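Local coordinates for protein cytochrome c (Chlorobaculum tepidum, PDB 3A9F) that probably carries electrons to the photosynthetic P840 reaction centre of a green sulfur bacterium through its single covalently attached heme c, at residues A[23-27]-A[28-32]. Residues are numbered along the deposited sequence; the frame is centred on the assembly and turned at random.
Sequences AGFDF and DAAKK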
ATOM      1  N   ALA A  23       7.890  14.285  -6.906  1.00 17.62           N
ATOM      2  CA  ALA A  23       8.441  15.344  -6.071  1.00 18.89           C
ATOM      3  C   ALA A  23       7.287  16.118  -5.469  1.00 20.65           C
ATOM      4  O   ALA A  23       6.368  16.528  -6.186  1.00 23.54           O
ATOM      5  CB  ALA A  23       9.326  16.281  -6.894  1.00 18.78           C
ATOM      6  N   GLY A  24       7.333  16.306  -4.155  1.00 22.15           N
ATOM      7  CA  GLY A  24       6.263  17.021  -3.480  1.00 23.68           C
ATOM      8  C   GLY A  24       5.052  16.185  -3.074  1.00 23.46           C
ATOM      9  O   GLY A  24       4.037  16.729  -2.621  1.00 25.48           O
ATOM     10  N   PHE A  25       5.138  14.865  -3.234  1.00 21.66           N
ATOM     11  CA  PHE A  25       4.062  13.945  -2.842  1.00 20.80           C
ATOM     12  C   PHE A  25       3.594  14.233  -1.428  1.00 20.95           C
ATOM     13  O   PHE A  25       4.411  14.431  -0.519  1.00 21.66           O
ATOM     14  CB  PHE A  25       4.611  12.524  -2.952  1.00 19.82           C
ATOM     15  CG  PHE A  25       3.612  11.419  -2.651  1.00 18.92           C
ATOM     16  CD1 PHE A  25       2.666  11.011  -3.586  1.00 20.59           C
ATOM     17  CD2 PHE A  25       3.684  10.732  -1.449  1.00 19.32           C
ATOM     18  CE1 PHE A  25       1.773   9.968  -3.267  1.00 21.35           C
ATOM     19  CE2 PHE A  25       2.822   9.687  -1.159  1.00 21.09           C
ATOM     20  CZ  PHE A  25       1.881   9.311  -2.074  1.00 21.87           C
ATOM     21  N   ASP A  26       2.273  14.214  -1.237  1.00 20.58           N
ATOM     22  CA  ASP A  26       1.680  14.470   0.071  1.00 21.14           C
ATOM     23  C   ASP A  26       1.584  13.145   0.824  1.00 20.34           C
ATOM     24  O   ASP A  26       0.603  12.389   0.718  1.00 19.87           O
ATOM     25  CB  ASP A  26       0.316  15.144  -0.067  1.00 22.11           C
ATOM     26  CG  ASP A  26      -0.271  15.574   1.269  1.00 24.41           C
ATOM     27  OD1 ASP A  26       0.191  15.096   2.327  1.00 25.19           O
ATOM     28  OD2 ASP A  26      -1.208  16.407   1.250  1.00 29.48           O
ATOM     29  N   PHE A  27       2.614  12.864   1.608  1.00 20.72           N
ATOM     30  CA  PHE A  27       2.651  11.627   2.375  1.00 21.43           C
ATOM     31  C   PHE A  27       1.599  11.578   3.478  1.00 21.16           C
ATOM     32  O   PHE A  27       1.121  10.496   3.836  1.00 21.24           O
ATOM     33  CB  PHE A  27       4.044  11.394   2.955  1.00 21.97           C
ATOM     34  CG  PHE A  27       5.062  11.013   1.919  1.00 23.49           C
ATOM     35  CD1 PHE A  27       5.183   9.689   1.491  1.00 24.20           C
ATOM     36  CD2 PHE A  27       5.914  11.980   1.382  1.00 23.53           C
ATOM     37  CE1 PHE A  27       6.133   9.334   0.522  1.00 24.26           C
ATOM     38  CE2 PHE A  27       6.865  11.637   0.403  1.00 24.22           C
ATOM     39  CZ  PHE A  27       6.977  10.314  -0.020  1.00 24.84           C
ATOM     40  N   ASP A  28       1.230  12.738   4.021  1.00 21.97           N
ATOM     41  CA  ASP A  28       0.229  12.769   5.096  1.00 23.10           C
ATOM     42  C   ASP A  28      -1.125  12.325   4.574  1.00 21.46           C
ATOM     43  O   ASP A  28      -1.816  11.509   5.215  1.00 21.26           O
ATOM     44  CB  ASP A  28       0.129  14.168   5.721  1.00 24.82           C
ATOM     45  CG  ASP A  28       1.387  14.568   6.491  1.00 29.59           C
ATOM     46  OD1 ASP A  28       2.121  13.681   6.993  1.00 33.29           O
ATOM     47  OD2 ASP A  28       1.635  15.789   6.600  1.00 36.53           O
ATOM     48  N   ALA A  29      -1.509  12.842   3.409  1.00 20.90           N
ATOM     49  CA  ALA A  29      -2.764  12.458   2.773  1.00 19.95           C
ATOM     50  C   ALA A  29      -2.708  10.989   2.367  1.00 18.08           C
ATOM     51  O   ALA A  29      -3.702  10.266   2.499  1.00 18.22           O
ATOM     52  CB  ALA A  29      -3.044  13.339   1.563  1.00 20.58           C
ATOM     53  N   ALA A  30      -1.548  10.532   1.902  1.00 18.01           N
ATOM     54  CA  ALA A  30      -1.396   9.128   1.508  1.00 16.94           C
ATOM     55  C   ALA A  30      -1.601   8.201   2.692  1.00 17.02           C
ATOM     56  O   ALA A  30      -2.286   7.189   2.572  1.00 16.67           O
ATOM     57  CB  ALA A  30      -0.033   8.891   0.885  1.00 17.67           C
ATOM     58  N   LYS A  31      -1.059   8.563   3.857  1.00 17.29           N
ATOM     59  CA  LYS A  31      -1.235   7.743   5.057  1.00 18.30           C
ATOM     60  C   LYS A  31      -2.710   7.630   5.419  1.00 17.39           C
ATOM     61  O   LYS A  31      -3.176   6.560   5.830  1.00 17.84           O
ATOM     62  CB  LYS A  31      -0.459   8.343   6.235  1.00 19.92           C
ATOM     63  CG  LYS A  31      -0.524   7.509   7.532  1.00 23.30           C
ATOM     64  CD  LYS A  31       0.254   8.208   8.660  1.00 29.11           C
ATOM     65  CE  LYS A  31       0.204   7.426   9.960  1.00 33.27           C
ATOM     66  NZ  LYS A  31      -1.140   7.519  10.592  1.00 37.29           N
ATOM     67  N   LYS A  32      -3.457   8.719   5.267  1.00 17.32           N
ATOM     68  CA  LYS A  32      -4.884   8.683   5.558  1.00 16.93           C
ATOM     69  C   LYS A  32      -5.592   7.700   4.639  1.00 16.50           C
ATOM     70  O   LYS A  32      -6.459   6.945   5.096  1.00 16.84           O
ATOM     71  CB  LYS A  32      -5.485  10.082   5.442  1.00 17.78           C
ATOM     72  CG  LYS A  32      -5.022  10.995   6.551  1.00 20.11           C
ATOM     73  CD  LYS A  32      -5.608  12.383   6.420  1.00 23.73           C
ATOM     74  CE  LYS A  32      -5.057  13.298   7.526  1.00 28.26           C
ATOM     75  NZ  LYS A  32      -5.579  14.674   7.413  1.00 32.94           N
TER
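D26 caps the helix that starts at F27: its OD1 accepts a hydrogen bond from the backbone N of A29 at 3.0 Å, an almost straight bond (169° at the hydrogen) that meets the carboxylate from well above its plane. With CG anti to the backbone N (chi1 -173°), the acid folds forward over the first turn, and its CG rests 3.6 Å from CB of A29. As N-cap it supplies a side-chain acceptor for an amide N-H of the first turn, and its negative charge probably suits the positive end of the helix dipole. D28 brings a second carboxylate to this end, its OD2 4.6 Å from D26 OD1. Behind the cap, A30 N donates to D26 O at 3.1 Å and K31 N to F27 O at 2.9 Å.

F25 reaches the turn from the loop: CZ comes obliquely to within 3.5 Å of CB of the buried A30. The F25 ring also turns its edge to F27, setting CD2 over the centre of the F27 ring, 3.3 Å above its plane.

Helix 78-91 lies against this start of helix 27-37: I86 touches F25, T83 meets A30, E90 touches F27, and K91 adds a cation-pi contact to the F27 ring.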